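Local coordinates for regulation of enolase protein 1 (Saccharomyces cerevisiae, PDB 3O12), which functions in galactose metabolism through the GAL83 protein and may control the level of the enolase ENO1, at residues Gly101-Val104 and His110-Lys113; Met124-Leu129 and Ser134-Ala139; Ser165-Trp170 and Phe202-Leu207. All coordinates share one frame; numbering follows the deposited sequence. Where two conformers were deposited one is given.

Overall arrangement
Followed from the N terminus, the three contacts come in series: each closes before the next opens, so none nests in or crosses another. Interaction 1 closes a five-residue connection between 101-104 and 110-113. The second strand of that hairpin runs on to S119 and pairs with 122-131, whose other side is taken up by 134-140 in interaction 2, which closes a four-residue connection; K113 O and V128 N, 2.8 Å apart, probably bond the two hairpins together. Interaction 3 closes a longer excursion of 31 residues, from the loop 165-170 to strand 199-208 of the seven-stranded sheet. There F202 and W205 pack on G101 and I102, joining the two sheets near interaction 1.

Interaction 1: residues Gly101-Val104 and His110-Lys113; sequences GIMV and HWLK. With EDO (1,2-ethanediol), chain G.
V104 and L112 face each other as an antiparallel hydrogen-bonded pair and exchange two backbone bonds: V104 N to L112 O at 2.9 Å and L112 N to V104 O at 2.8 Å. The neighbouring pair, M103 with K113, is non-hydrogen-bonded; there the CA-H groups make supplementary contacts, M103 CA lying 3.1 Å from L112 O. The clearest side-chain meeting is between selenomethionine M103 and W111. The M103 chain leaves with CG anti to the backbone N (chi1 161°) and bends only at its last torsion (chi3 -81°), which turns the methyl toward the indole. CE comes in obliquely, 3.7 Å from W111 CE3, and SE stands 5.5 Å from the centroid of the five-membered ring, a Met-aromatic contact.

Further out, the two faces of this pair of strands go different ways. V104 and L112 point to the face packed against the second sheet, where V104 meets V152 and L112 meets L159 and I161. M103 and K113 point to the other face, with M103 also resting on M189 and W111 on V128 and T130. The lysine chain runs out fully extended past CG, and its ammonium is held by F59 O and the side chain of Q99, with D58 a long, weak ion partner. An ethanediol held by E117 and D58 also lies beside NZ, but one of its carbons is modelled too near the nitrogen, so their mutual placement is doubtful. The whole is an antiparallel beta hairpin in the middle of the protein, one of its faces forming part of the core of a two-sheet, all-beta sandwich.

Interaction 2: residues Met124-Leu129 and Ser134-Ala139; sequences MLSSVL and SDWSTA. With EDO (1,2-ethanediol), chain I; EDO (1,2-ethanediol), chain F.
S126 and W136 meet because both first torsions place the side chain anti to its own main-chain nitrogen: OG of S126 at chi1 174° and CG of W136 at 178°. The indole then stands out from its own strand, with the NE1 edge turned to S126 OG, 2.9 Å away and close to the ring plane, though the N-H...O angle of 133° makes a bent bond. S126 OG is gripped further by an ethanediol oxygen at 2.6 Å and weakly by E117, which makes a second weak bond to NE1. V128 crosses the indole obliquely, its CG2 3.5 Å from W136 CD1. At the far end selenomethionine M124, folded back twice, presses its methyl against T138, where CE and CG2 are unusually tight at 3.2 Å.

L125, S127 and L129 turn to the opposite face, toward strands 158-164 and 172-177. There S127 OG meets a second ethanediol and R174, whose guanidinium also bonds D135 O. Six main-chain bonds, such as S137 N to S127 O at 2.9 Å, set the register. Together they make a regular antiparallel beta hairpin, 122-131 with 134-140, whose L125, S127 and L129 face the other sheet of the sandwich.

Interaction 3: residues Ser165-Trp170 and Phe202-Leu207; sequences SDKKTW and FSEWSL
K167 and E204 are the one pair of residues that meet, through a salt bridge of NZ to OE1 at 2.7 Å. The backbones stay well apart, with CA atoms 10.5 Å from each other, and two extended side chains span the gap and cross obliquely. NZ comes down on OE1 from above the carboxylate plane, 47° out of it, and CE follows to 3.3 Å from the same oxygen.

The carboxylate is the firmly held side. OE1 also accepts from W149 NE1, and OE2 is paired with R88, so three donors, two of them cationic, fix its rotation; this setting would be expected to favour the ionised form. The lysine side is looser. Its other link to the strand is a water that donates to E204 O at 2.8 Å but is only a weak partner of NZ, and this end of the contact lies at the surface.

What the loop lacks in contacts across the gap it makes up within itself. OD2 of D166 accepts from K168 N at 2.8 Å and from T169 N at 3.0 Å, both from one face of its plane. S164 OG adds bonds to this same turn, and K167 sits at its bend with positive phi (65°), a left-handed conformation that E204 shares on the strand. The arrangement is an Asx turn in a hairpin loop, that between strands 158-164 and 172-177, tied by a surface salt bridge to strand 199-208 of the same antiparallel sheet, across the intervening strands that supply R88 and W149.

Interaction 1: residues Gly101-Val104 and His110-Lys113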
# COMPACT_ATOMS: atom_id res chain seq x y z
N GLY A 101 -2.14 3.47 -1.30
CA GLY A 101 -2.63 2.11 -1.38
C GLY A 101 -2.35 1.36 -0.11
O GLY A 101 -2.66 1.82 0.99
N ILE A 102 -1.78 0.17 -0.27
CA ILE A 102 -1.51 -0.71 0.86
C ILE A 102 -0.05 -1.16 0.82
O ILE A 102 0.56 -1.24 -0.25
CB ILE A 102 -2.46 -1.93 0.82
CG1 ILE A 102 -2.62 -2.56 2.21
CG2 ILE A 102 -2.01 -2.95 -0.24
CD1 ILE A 102 -3.74 -3.60 2.28
N MSE A 103 0.50 -1.45 1.98
CA MSE A 103 1.83 -2.05 2.10
C MSE A 103 1.77 -3.29 3.00
O MSE A 103 1.02 -3.33 3.98
CB MSE A 103 2.84 -1.02 2.63
CG MSE A 103 4.13 -1.62 3.24
SE MSE A 103 5.46 -0.22 3.62
CE MSE A 103 6.18 -0.06 1.83
N VAL A 104 2.55 -4.30 2.64
CA VAL A 104 2.88 -5.41 3.52
C VAL A 104 4.38 -5.30 3.78
O VAL A 104 5.16 -5.16 2.84
CB VAL A 104 2.60 -6.77 2.86
CG1 VAL A 104 3.01 -7.92 3.76
CG2 VAL A 104 1.13 -6.88 2.45
N HIS A 110 12.36 -5.94 2.97
CA HIS A 110 11.39 -6.92 2.48
C HIS A 110 9.99 -6.37 2.70
O HIS A 110 9.48 -6.34 3.83
CB HIS A 110 11.57 -8.25 3.20
CG HIS A 110 12.96 -8.78 3.11
ND1 HIS A 110 13.97 -8.36 3.96
CD2 HIS A 110 13.54 -9.63 2.23
CE1 HIS A 110 15.10 -8.96 3.62
NE2 HIS A 110 14.86 -9.74 2.58
N TRP A 111 9.40 -5.91 1.60
CA TRP A 111 8.08 -5.30 1.65
C TRP A 111 7.45 -5.28 0.28
O TRP A 111 8.10 -5.55 -0.73
CB TRP A 111 8.14 -3.88 2.23
CG TRP A 111 9.18 -2.92 1.65
CD1 TRP A 111 10.37 -2.58 2.21
CD2 TRP A 111 9.08 -2.16 0.42
NE1 TRP A 111 11.03 -1.67 1.42
CE2 TRP A 111 10.27 -1.39 0.32
CE3 TRP A 111 8.12 -2.06 -0.59
CZ2 TRP A 111 10.52 -0.54 -0.76
CZ3 TRP A 111 8.36 -1.21 -1.66
CH2 TRP A 111 9.55 -0.46 -1.74
N LEU A 112 6.16 -4.98 0.24
CA LEU A 112 5.42 -4.79 -0.99
C LEU A 112 4.54 -3.58 -0.82
O LEU A 112 3.97 -3.38 0.25
CB LEU A 112 4.56 -6.02 -1.29
CG LEU A 112 3.63 -5.80 -2.49
CD1 LEU A 112 3.75 -6.90 -3.54
CD2 LEU A 112 2.19 -5.58 -2.03
N LYS A 113 4.42 -2.77 -1.85
CA LYS A 113 3.42 -1.70 -1.87
C LYS A 113 2.60 -1.85 -3.14
O LYS A 113 3.09 -2.33 -4.17
CB LYS A 113 4.07 -0.31 -1.79
CG LYS A 113 4.92 0.08 -2.98
CD LYS A 113 5.53 1.49 -2.81
CE LYS A 113 6.38 1.83 -4.03
NZ LYS A 113 6.88 3.24 -4.08
C1 EDO G . 7.09 3.11 -7.61
O1 EDO G . 5.76 3.48 -7.22
C2 EDO G . 8.08 3.61 -6.57
O2 EDO G . 7.82 4.98 -6.22

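Interaction 2: residues Met124-Leu129 and Ser134-Ala139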
# COMPACT_ATOMS: atom_id res chain seq x y z
N MSE A 124 -1.93 5.15 -12.61
CA MSE A 124 -1.48 3.79 -12.87
C MSE A 124 -1.79 2.90 -11.68
O MSE A 124 -1.61 3.31 -10.54
CB MSE A 124 0.03 3.79 -13.07
CG MSE A 124 0.49 4.70 -14.18
SE MSE A 124 0.22 3.90 -15.93
CE MSE A 124 1.80 2.78 -15.99
N LEU A 125 -2.25 1.69 -11.96
CA LEU A 125 -2.27 0.65 -10.94
C LEU A 125 -0.88 0.04 -10.93
O LEU A 125 -0.39 -0.48 -11.93
CB LEU A 125 -3.32 -0.42 -11.24
CG LEU A 125 -3.54 -1.45 -10.12
CD1 LEU A 125 -4.01 -0.78 -8.85
CD2 LEU A 125 -4.52 -2.53 -10.56
N SER A 126 -0.24 0.11 -9.77
CA SER A 126 1.18 -0.17 -9.65
C SER A 126 1.43 -1.04 -8.43
O SER A 126 0.73 -0.95 -7.42
CB SER A 126 1.93 1.15 -9.49
OG SER A 126 3.30 0.96 -9.22
N SER A 127 2.43 -1.90 -8.52
CA SER A 127 2.91 -2.63 -7.36
C SER A 127 4.41 -2.74 -7.39
O SER A 127 5.01 -2.83 -8.46
CB SER A 127 2.26 -4.01 -7.23
OG SER A 127 2.55 -4.83 -8.33
N VAL A 128 5.02 -2.72 -6.21
CA VAL A 128 6.46 -2.88 -6.07
C VAL A 128 6.71 -3.94 -5.02
O VAL A 128 6.32 -3.78 -3.86
CB VAL A 128 7.15 -1.58 -5.66
CG1 VAL A 128 8.67 -1.80 -5.50
CG2 VAL A 128 6.88 -0.48 -6.68
N LEU A 129 7.35 -5.03 -5.41
CA LEU A 129 7.74 -6.09 -4.51
C LEU A 129 9.23 -5.97 -4.27
O LEU A 129 10.01 -6.02 -5.22
CB LEU A 129 7.40 -7.46 -5.11
CG LEU A 129 7.43 -8.66 -4.16
CD1 LEU A 129 6.72 -9.85 -4.79
CD2 LEU A 129 8.85 -9.03 -3.78
N SER A 134 13.93 -3.69 -5.32
CA SER A 134 12.56 -3.44 -5.80
C SER A 134 12.26 -3.94 -7.23
O SER A 134 13.06 -3.75 -8.15
CB SER A 134 12.23 -1.95 -5.72
OG SER A 134 12.29 -1.46 -4.38
N ASP A 135 11.08 -4.55 -7.38
CA ASP A 135 10.54 -5.03 -8.67
C ASP A 135 9.18 -4.39 -8.89
O ASP A 135 8.18 -4.74 -8.22
CB ASP A 135 10.45 -6.56 -8.65
CG ASP A 135 9.78 -7.14 -9.90
OD1 ASP A 135 9.20 -6.39 -10.73
OD2 ASP A 135 9.85 -8.39 -10.05
N TRP A 136 9.13 -3.46 -9.82
CA TRP A 136 8.00 -2.57 -10.04
C TRP A 136 7.25 -2.97 -11.30
O TRP A 136 7.84 -3.12 -12.37
CB TRP A 136 8.57 -1.16 -10.19
CG TRP A 136 7.63 -0.03 -10.48
CD1 TRP A 136 6.31 0.07 -10.13
CD2 TRP A 136 7.98 1.20 -11.11
NE1 TRP A 136 5.81 1.29 -10.54
CE2 TRP A 136 6.82 2.00 -11.15
CE3 TRP A 136 9.17 1.70 -11.65
CZ2 TRP A 136 6.81 3.27 -11.71
CZ3 TRP A 136 9.16 2.97 -12.22
CH2 TRP A 136 7.99 3.74 -12.24
N SER A 137 5.93 -3.13 -11.19
CA SER A 137 5.08 -3.37 -12.34
C SER A 137 3.97 -2.34 -12.36
O SER A 137 3.48 -1.94 -11.30
CB SER A 137 4.49 -4.78 -12.30
OG SER A 137 3.81 -5.07 -13.52
N THR A 138 3.56 -1.92 -13.54
CA THR A 138 2.57 -0.87 -13.64
C THR A 138 1.78 -0.98 -14.91
O THR A 138 2.27 -1.52 -15.91
CB THR A 138 3.24 0.51 -13.53
OG1 THR A 138 2.24 1.52 -13.35
CG2 THR A 138 4.08 0.80 -14.79
N ALA A 139 0.57 -0.45 -14.87
CA ALA A 139 -0.29 -0.39 -16.03
C ALA A 139 -1.34 0.70 -15.81
O ALA A 139 -1.67 1.02 -14.68
CB ALA A 139 -0.96 -1.73 -16.26
C1 EDO I . -0.30 -3.71 -12.14
O1 EDO I . -0.10 -4.91 -12.90
C2 EDO I . 0.86 -3.54 -11.17
O2 EDO I . 1.15 -4.79 -10.55
C1 EDO F . 2.32 1.70 -5.09
O1 EDO F . 1.41 2.60 -5.73
C2 EDO F . 3.14 0.93 -6.12
O2 EDO F . 3.97 1.84 -6.83

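Interaction 3: residues Ser165-Trp170 and Phe202-Leu207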
# COMPACT_ATOMS: atom_id res chain seq x y z
N SER A 165 -13.15 -2.11 -8.10
CA SER A 165 -13.78 -0.81 -8.24
C SER A 165 -15.17 -0.79 -7.63
O SER A 165 -15.80 0.27 -7.52
CB SER A 165 -13.88 -0.44 -9.72
OG SER A 165 -14.75 -1.33 -10.39
N ASP A 166 -15.67 -1.95 -7.21
CA ASP A 166 -17.06 -2.06 -6.77
C ASP A 166 -17.28 -2.90 -5.52
O ASP A 166 -18.41 -3.01 -5.02
CB ASP A 166 -17.95 -2.56 -7.92
CG ASP A 166 -17.53 -3.92 -8.45
OD1 ASP A 166 -18.07 -4.33 -9.51
OD2 ASP A 166 -16.67 -4.59 -7.84
N LYS A 167 -16.20 -3.47 -4.99
CA LYS A 167 -16.26 -4.33 -3.82
C LYS A 167 -17.05 -5.61 -4.12
O LYS A 167 -17.48 -6.31 -3.20
CB LYS A 167 -16.85 -3.59 -2.61
CG LYS A 167 -16.16 -3.93 -1.29
CD LYS A 167 -16.82 -3.26 -0.10
CE LYS A 167 -16.14 -3.70 1.19
NZ LYS A 167 -16.79 -3.11 2.40
N LYS A 168 -17.24 -5.90 -5.40
CA LYS A 168 -17.97 -7.09 -5.83
C LYS A 168 -17.06 -8.07 -6.59
O LYS A 168 -17.10 -9.27 -6.33
CB LYS A 168 -19.17 -6.72 -6.72
CG LYS A 168 -20.16 -5.75 -6.08
CD LYS A 168 -20.79 -6.34 -4.83
CE LYS A 168 -21.70 -5.33 -4.15
NZ LYS A 168 -22.28 -5.91 -2.91
N THR A 169 -16.27 -7.53 -7.53
CA THR A 169 -15.38 -8.31 -8.38
C THR A 169 -13.93 -7.92 -8.07
O THR A 169 -13.63 -6.74 -7.95
CB THR A 169 -15.66 -7.99 -9.86
OG1 THR A 169 -17.07 -8.05 -10.10
CG2 THR A 169 -14.95 -8.97 -10.77
N TRP A 170 -13.06 -8.92 -7.95
CA TRP A 170 -11.69 -8.72 -7.45
C TRP A 170 -10.61 -9.30 -8.36
O TRP A 170 -9.98 -10.31 -8.02
CB TRP A 170 -11.56 -9.34 -6.06
CG TRP A 170 -12.47 -8.74 -5.03
CD1 TRP A 170 -13.76 -9.11 -4.76
CD2 TRP A 170 -12.16 -7.67 -4.12
NE1 TRP A 170 -14.27 -8.33 -3.74
CE2 TRP A 170 -13.31 -7.44 -3.34
CE3 TRP A 170 -11.03 -6.88 -3.90
CZ2 TRP A 170 -13.36 -6.45 -2.35
CZ3 TRP A 170 -11.07 -5.90 -2.92
CH2 TRP A 170 -12.23 -5.70 -2.16
N PHE A 202 -8.45 6.44 4.21
CA PHE A 202 -8.52 4.99 4.24
C PHE A 202 -9.67 4.56 5.14
O PHE A 202 -9.87 5.13 6.21
CB PHE A 202 -7.22 4.40 4.78
CG PHE A 202 -6.01 4.76 3.96
CD1 PHE A 202 -5.60 3.95 2.90
CD2 PHE A 202 -5.27 5.90 4.25
CE1 PHE A 202 -4.48 4.29 2.14
CE2 PHE A 202 -4.14 6.23 3.50
CZ PHE A 202 -3.75 5.43 2.44
N SER A 203 -10.41 3.55 4.71
CA SER A 203 -11.56 3.08 5.47
C SER A 203 -11.89 1.64 5.12
O SER A 203 -11.20 1.03 4.30
CB SER A 203 -12.78 3.98 5.20
OG SER A 203 -13.20 3.88 3.84
N GLU A 204 -12.93 1.09 5.72
CA GLU A 204 -13.37 -0.28 5.40
C GLU A 204 -12.24 -1.29 5.52
O GLU A 204 -12.07 -2.17 4.68
CB GLU A 204 -14.04 -0.33 4.02
CG GLU A 204 -15.21 0.65 3.94
CD GLU A 204 -16.08 0.48 2.72
OE1 GLU A 204 -15.96 -0.54 2.02
OE2 GLU A 204 -16.90 1.39 2.49
N TRP A 205 -11.48 -1.17 6.60
CA TRP A 205 -10.41 -2.09 6.91
C TRP A 205 -10.90 -3.43 7.41
O TRP A 205 -11.84 -3.51 8.22
CB TRP A 205 -9.55 -1.48 8.03
CG TRP A 205 -8.44 -2.38 8.50
CD1 TRP A 205 -8.36 -3.05 9.68
CD2 TRP A 205 -7.25 -2.70 7.77
NE1 TRP A 205 -7.18 -3.76 9.74
CE2 TRP A 205 -6.49 -3.56 8.58
CE3 TRP A 205 -6.76 -2.34 6.51
CZ2 TRP A 205 -5.25 -4.07 8.18
CZ3 TRP A 205 -5.53 -2.85 6.11
CH2 TRP A 205 -4.80 -3.70 6.94
N SER A 206 -10.25 -4.49 6.96
CA SER A 206 -10.51 -5.83 7.48
C SER A 206 -9.22 -6.63 7.46
O SER A 206 -8.49 -6.61 6.46
CB SER A 206 -11.57 -6.53 6.61
OG SER A 206 -11.95 -7.77 7.18
N LEU A 207 -8.93 -7.34 8.55
CA LEU A 207 -7.76 -8.20 8.63
C LEU A 207 -8.15 -9.51 9.28
O LEU A 207 -8.68 -9.52 10.41
CB LEU A 207 -6.65 -7.52 9.44
CG LEU A 207 -5.43 -8.37 9.78
CD1 LEU A 207 -4.70 -8.79 8.52
CD2 LEU A 207 -4.48 -7.62 10.72
O HOH W 1 -13.81 -3.99 3.41